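Local atomic coordinates of transcription factor tau subunit sfc1 (Schizosaccharomyces pombe, PDB entry 4BJJ), a protein that helps TFIIIC bind the boxA promoter element of tRNA genes and recruit RNA polymerase III, seen here as its N-terminal domain that interacts with sfc7. Residues 16-21 with 30-35; 56-61 with 105-110. The protein carries 3 engineered substitutions. All blocks are in the same frame, centred on the assembly; numbering follows the deposited sequence.

Interaction 1 of 2, residues 16-21 with 30-35; sequences IEHPGF and QTLGGV
H18, at the end of strand 12-18, and L32, in the turn that follows helix 25-30, bring the two backbones to their nearest approach, 9.1 Å between CA atoms, so side chains alone bridge the gap. The helix closes in a Schellman motif with G33 at C-prime, where a positive phi suits glycine, and the type I turn from Q30 to G33 puts T31 and L32 at its two middle positions, facing the strand. CG of H18 lies anti to the backbone N (chi1 -169°), which swings the imidazole across to T31. There NE2 donates to T31 OG1 at 2.8 Å, nearly straight at 168° and almost exactly in the ring plane. On the strand's own side, G20 N donates to H18 ND1 at 3.0 Å, also close to that plane. L32 CD1 packs at the ring edge, 3.9 Å from H18 CD2, and meets I16 CG2 at 4.1 Å, two branched apolar chains tip to tip in the buried interior. T31 OG1 is also hydrogen-bonded to F28 O, tying it to its helix. With ND1 accepting and NE2 donating, the histidine is probably a neutral imidazole carrying its proton on NE2, its ring rotation fixed by a bond at each nitrogen.

Interaction 2 of 2, residues 56-61 with 105-110; sequences LNLRPK and ADFQYS
F107, near the C-terminal end of this construct, beyond strand 88-100, sets its phenyl ring against L56, at the end of strand 55-56, and L58, in the loop that follows and leads toward strand 68-73. The contact thus closes the tail of this triple-barrel-family domain onto the end of strand 55-56 and the loop after it, and it does so by side chains alone: the nearest CA atoms, those of L58 and F107, are 10.3 Å apart, and no hydrogen bond crosses between the segments.

The apolar contacts are two, and both leucines approach the ring obliquely from the direction opposite to the phenylalanine. L56 places CD2 3.6 Å from F107 CZ, while L58 brings CD1 against the neighbouring ring carbon CE1. In L56, CG stands anti to the backbone N (chi1 178°), sending CD2 to the tail and leaving CD1 for H18; the buried residue also touches F101. Leucine suits both places, since a forked end can serve two neighbours at once. A flat, wide phenyl suits the third, spanning both leucines; an alanine here would probably leave L56 CD2 and L58 CD1 without the ring they pack on and weaken the hold on the tail.

The ring has further apolar neighbours. P19 lies against F107 as well, which joins the ring to the loop just after strand 12-18. One face of the F107 ring is covered by D106, the residue just before it, whose CB sits 3.7 Å above the plane, over the ring centre.

How the interactions relate
L56 joins the two contacts: while its CD2 faces the tail in interaction 2, its CD1 turns to interaction 1, 3.5 Å from H18 NE2 and 3.7 Å from L32 CD2. The backbone adds a probable hydrogen bond from N57 N to T31 O, 2.7 Å long. The centres of the two interactions lie about 11 Å apart. H18 touches L56 and L58, and P19 touches F107, so the region around the end of strand 12-18 meets both partners of interaction 2. Interaction 1 is the more buried; its strand also pairs antiparallel with a strand of the partner protein's chain, which carries the sheet across the interface. A bound mercury ion lies about 9 Å from the I16 side chain.

Interaction 1 of 2, residues 16-21 with 30-35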
loop_
_atom_site.group_PDB
_atom_site.type_symbol
_atom_site.label_atom_id
_atom_site.label_comp_id
_atom_site.label_asym_id
_atom_site.label_seq_id
_atom_site.Cartn_x
_atom_site.Cartn_y
_atom_site.Cartn_z
ATOM N N ILE A 16 -1.613 2.558 5.628
ATOM C CA ILE A 16 -0.811 2.977 6.744
ATOM C C ILE A 16 0.518 2.241 6.711
ATOM O O ILE A 16 0.568 1.027 6.867
ATOM C CB ILE A 16 -1.529 2.686 8.054
ATOM C CG1 ILE A 16 -2.835 3.465 8.098
ATOM C CG2 ILE A 16 -0.675 3.097 9.229
ATOM C CD1 ILE A 16 -3.777 3.008 9.180
ATOM N N GLU A 17 1.603 2.980 6.524
ATOM C CA GLU A 17 2.939 2.374 6.514
ATOM C C GLU A 17 3.547 2.396 7.906
ATOM O O GLU A 17 4.233 3.338 8.283
ATOM C CB GLU A 17 3.838 3.060 5.482
ATOM C CG GLU A 17 3.373 2.842 4.038
ATOM C CD GLU A 17 4.376 3.334 2.980
ATOM O OE1 GLU A 17 5.467 3.860 3.329
ATOM O OE2 GLU A 17 4.061 3.196 1.780
ATOM N N HIS A 18 3.299 1.326 8.650
ATOM C CA HIS A 18 3.720 1.195 10.038
ATOM C C HIS A 18 5.154 0.612 10.083
ATOM O O HIS A 18 5.523 -0.214 9.258
ATOM C CB HIS A 18 2.703 0.282 10.694
ATOM C CG HIS A 18 2.785 0.193 12.180
ATOM N ND1 HIS A 18 3.858 -0.375 12.830
ATOM C CD2 HIS A 18 1.885 0.498 13.145
ATOM C CE1 HIS A 18 3.636 -0.374 14.133
ATOM N NE2 HIS A 18 2.439 0.144 14.351
ATOM N N PRO A 19 5.987 1.067 11.023
ATOM C CA PRO A 19 7.398 0.642 11.047
ATOM C C PRO A 19 7.702 -0.568 11.916
ATOM O O PRO A 19 8.803 -1.102 11.861
ATOM C CB PRO A 19 8.116 1.849 11.645
ATOM C CG PRO A 19 7.078 2.507 12.520
ATOM C CD PRO A 19 5.732 2.212 11.920
ATOM N N GLY A 20 6.750 -0.961 12.746
ATOM C CA GLY A 20 6.845 -2.189 13.525
ATOM C C GLY A 20 6.119 -3.418 12.989
ATOM O O GLY A 20 5.885 -3.546 11.806
ATOM N N PHE A 21 5.751 -4.314 13.897
ATOM C CA PHE A 21 5.373 -5.664 13.528
ATOM C C PHE A 21 4.164 -6.173 14.263
ATOM O O PHE A 21 3.927 -5.846 15.427
ATOM C CB PHE A 21 6.562 -6.582 13.795
ATOM C CG PHE A 21 7.818 -6.107 13.129
ATOM C CD1 PHE A 21 7.997 -6.289 11.767
ATOM C CD2 PHE A 21 8.786 -5.430 13.853
ATOM C CE1 PHE A 21 9.129 -5.824 11.139
ATOM C CE2 PHE A 21 9.929 -4.958 13.238
ATOM C CZ PHE A 21 10.108 -5.149 11.879
ATOM N N GLN A 30 -3.050 -1.225 18.798
ATOM C CA GLN A 30 -3.082 -0.254 19.868
ATOM C C GLN A 30 -2.043 0.863 19.664
ATOM O O GLN A 30 -2.264 2.005 20.105
ATOM C CB GLN A 30 -2.892 -0.966 21.203
ATOM C CG GLN A 30 -3.100 -0.091 22.411
ATOM C CD GLN A 30 -4.404 0.670 22.352
ATOM O OE1 GLN A 30 -5.443 0.122 21.936
ATOM N NE2 GLN A 30 -4.352 1.961 22.724
ATOM N N THR A 31 -0.949 0.577 18.946
ATOM C CA THR A 31 0.068 1.613 18.730
ATOM C C THR A 31 -0.476 2.801 17.932
ATOM O O THR A 31 0.116 3.890 17.929
ATOM C CB THR A 31 1.327 1.100 18.011
ATOM O OG1 THR A 31 0.992 0.693 16.684
ATOM C CG2 THR A 31 1.989 -0.045 18.779
ATOM N N LEU A 32 -1.584 2.561 17.237
ATOM C CA LEU A 32 -2.262 3.581 16.441
ATOM C C LEU A 32 -3.567 3.992 17.111
ATOM O O LEU A 32 -4.353 4.723 16.543
ATOM C CB LEU A 32 -2.563 3.034 15.057
ATOM C CG LEU A 32 -1.345 2.707 14.213
ATOM C CD1 LEU A 32 -1.764 1.982 12.971
ATOM C CD2 LEU A 32 -0.574 3.973 13.849
ATOM N N GLY A 33 -3.788 3.500 18.323
ATOM C CA GLY A 33 -4.926 3.903 19.114
ATOM C C GLY A 33 -6.050 2.897 19.100
ATOM O O GLY A 33 -7.119 3.160 19.640
ATOM N N GLY A 34 -5.817 1.747 18.476
ATOM C CA GLY A 34 -6.824 0.696 18.402
ATOM C C GLY A 34 -7.515 0.645 17.053
ATOM O O GLY A 34 -7.334 1.529 16.224
ATOM N N VAL A 35 -8.300 -0.403 16.832
ATOM C CA VAL A 35 -8.911 -0.642 15.539
ATOM C C VAL A 35 -9.875 0.476 15.167
ATOM O O VAL A 35 -9.952 0.870 14.004
ATOM C CB VAL A 35 -9.639 -2.003 15.516
ATOM C CG1 VAL A 35 -10.488 -2.155 14.269
ATOM C CG2 VAL A 35 -8.627 -3.121 15.579
#

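Interaction 2 of 2, residues 56-61 with 105-110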
loop_
_atom_site.group_PDB
_atom_site.type_symbol
_atom_site.label_atom_id
_atom_site.label_comp_id
_atom_site.label_asym_id
_atom_site.label_seq_id
_atom_site.Cartn_x
_atom_site.Cartn_y
_atom_site.Cartn_z
ATOM N N LEU A 56 1.213 7.665 16.139
ATOM C CA LEU A 56 1.845 6.389 16.440
ATOM C C LEU A 56 2.573 6.432 17.776
ATOM O O LEU A 56 3.363 7.347 18.069
ATOM C CB LEU A 56 2.833 6.010 15.335
ATOM C CG LEU A 56 3.629 4.708 15.526
ATOM C CD1 LEU A 56 2.752 3.484 15.362
ATOM C CD2 LEU A 56 4.769 4.670 14.546
ATOM N N ASN A 57 2.298 5.415 18.575
ATOM C CA ASN A 57 2.919 5.254 19.882
ATOM C C ASN A 57 3.441 3.824 20.067
ATOM O O ASN A 57 2.706 2.938 20.499
ATOM C CB ASN A 57 1.888 5.581 20.967
ATOM C CG ASN A 57 2.505 5.721 22.318
ATOM O OD1 ASN A 57 3.714 5.651 22.474
ATOM N ND2 ASN A 57 1.678 5.921 23.308
ATOM N N LEU A 58 4.702 3.606 19.717
ATOM C CA LEU A 58 5.309 2.272 19.763
ATOM C C LEU A 58 5.657 1.773 21.152
ATOM O O LEU A 58 5.705 0.568 21.374
ATOM C CB LEU A 58 6.587 2.242 18.935
ATOM C CG LEU A 58 6.425 2.406 17.428
ATOM C CD1 LEU A 58 7.800 2.472 16.792
ATOM C CD2 LEU A 58 5.591 1.270 16.859
ATOM N N ARG A 59 5.929 2.692 22.075
ATOM C CA ARG A 59 6.326 2.332 23.428
ATOM C C ARG A 59 5.442 3.027 24.460
ATOM O O ARG A 59 5.894 3.940 25.128
ATOM C CB ARG A 59 7.791 2.684 23.665
ATOM C CG ARG A 59 8.774 2.053 22.685
ATOM C CD ARG A 59 10.192 2.519 22.954
ATOM N NE ARG A 59 10.633 2.244 24.320
ATOM C CZ ARG A 59 11.020 1.052 24.775
ATOM N NH1 ARG A 59 11.013 -0.030 23.994
ATOM N NH2 ARG A 59 11.415 0.935 26.033
ATOM N N PRO A 60 4.194 2.554 24.621
ATOM C CA PRO A 60 3.170 3.149 25.503
ATOM C C PRO A 60 3.553 3.299 26.989
ATOM O O PRO A 60 3.171 4.296 27.592
ATOM C CB PRO A 60 1.972 2.194 25.366
ATOM C CG PRO A 60 2.550 0.910 24.864
ATOM C CD PRO A 60 3.751 1.272 24.041
ATOM N N LYS A 61 4.278 2.347 27.566
ATOM C CA LYS A 61 4.655 2.404 28.984
ATOM C C LYS A 61 6.004 3.090 29.288
ATOM O O LYS A 61 6.527 2.975 30.391
ATOM C CB LYS A 61 4.662 0.978 29.550
ATOM C CG LYS A 61 3.265 0.407 29.779
ATOM C CD LYS A 61 3.194 -1.078 29.448
ATOM C CE LYS A 61 3.981 -1.936 30.437
ATOM N NZ LYS A 61 3.999 -3.385 30.063
ATOM N N ALA A 105 12.674 10.238 10.536
ATOM C CA ALA A 105 13.975 10.114 11.195
ATOM C C ALA A 105 13.962 9.124 12.362
ATOM O O ALA A 105 14.983 8.497 12.640
ATOM C CB ALA A 105 14.472 11.484 11.660
ATOM N N ASP A 106 12.810 8.976 13.025
ATOM C CA ASP A 106 12.702 8.163 14.254
ATOM C C ASP A 106 12.924 6.664 14.050
ATOM O O ASP A 106 13.543 5.995 14.891
ATOM C CB ASP A 106 11.333 8.369 14.920
ATOM C CG ASP A 106 10.984 9.826 15.085
ATOM O OD1 ASP A 106 11.124 10.575 14.095
ATOM O OD2 ASP A 106 10.570 10.224 16.193
ATOM N N PHE A 107 12.416 6.155 12.928
ATOM C CA PHE A 107 12.319 4.721 12.692
ATOM C C PHE A 107 13.290 4.175 11.635
ATOM O O PHE A 107 13.078 3.085 11.105
ATOM C CB PHE A 107 10.881 4.395 12.301
ATOM C CG PHE A 107 9.874 5.033 13.195
ATOM C CD1 PHE A 107 9.871 4.764 14.557
ATOM C CD2 PHE A 107 8.939 5.925 12.685
ATOM C CE1 PHE A 107 8.943 5.374 15.396
ATOM C CE2 PHE A 107 8.007 6.536 13.513
ATOM C CZ PHE A 107 8.009 6.261 14.866
ATOM N N GLN A 108 14.359 4.908 11.341
ATOM C CA GLN A 108 15.288 4.466 10.320
ATOM C C GLN A 108 16.160 3.313 10.842
ATOM O O GLN A 108 16.614 3.328 11.995
ATOM C CB GLN A 108 16.138 5.631 9.810
ATOM C CG GLN A 108 16.467 5.516 8.313
ATOM C CD GLN A 108 15.278 5.851 7.418
ATOM O OE1 GLN A 108 14.361 6.566 7.827
ATOM N NE2 GLN A 108 15.284 5.324 6.196
ATOM N N TYR A 109 16.383 2.318 9.977
ATOM C CA TYR A 109 17.081 1.092 10.356
ATOM C C TYR A 109 17.780 0.461 9.142
ATOM O O TYR A 109 17.143 0.155 8.139
ATOM C CB TYR A 109 16.087 0.103 10.992
ATOM C CG TYR A 109 16.756 -1.107 11.601
ATOM C CD1 TYR A 109 17.245 -1.067 12.907
ATOM C CD2 TYR A 109 16.930 -2.285 10.858
ATOM C CE1 TYR A 109 17.878 -2.167 13.461
ATOM C CE2 TYR A 109 17.561 -3.393 11.407
ATOM C CZ TYR A 109 18.030 -3.324 12.708
ATOM O OH TYR A 109 18.651 -4.405 13.272
ATOM N N SER A 110 19.092 0.275 9.240
ATOM C CA SER A 110 19.885 -0.258 8.136
ATOM C C SER A 110 21.058 -1.083 8.645
ATOM O O SER A 110 21.185 -2.261 8.322
ATOM C CB SER A 110 20.411 0.881 7.270
ATOM O OG SER A 110 21.113 0.378 6.148
#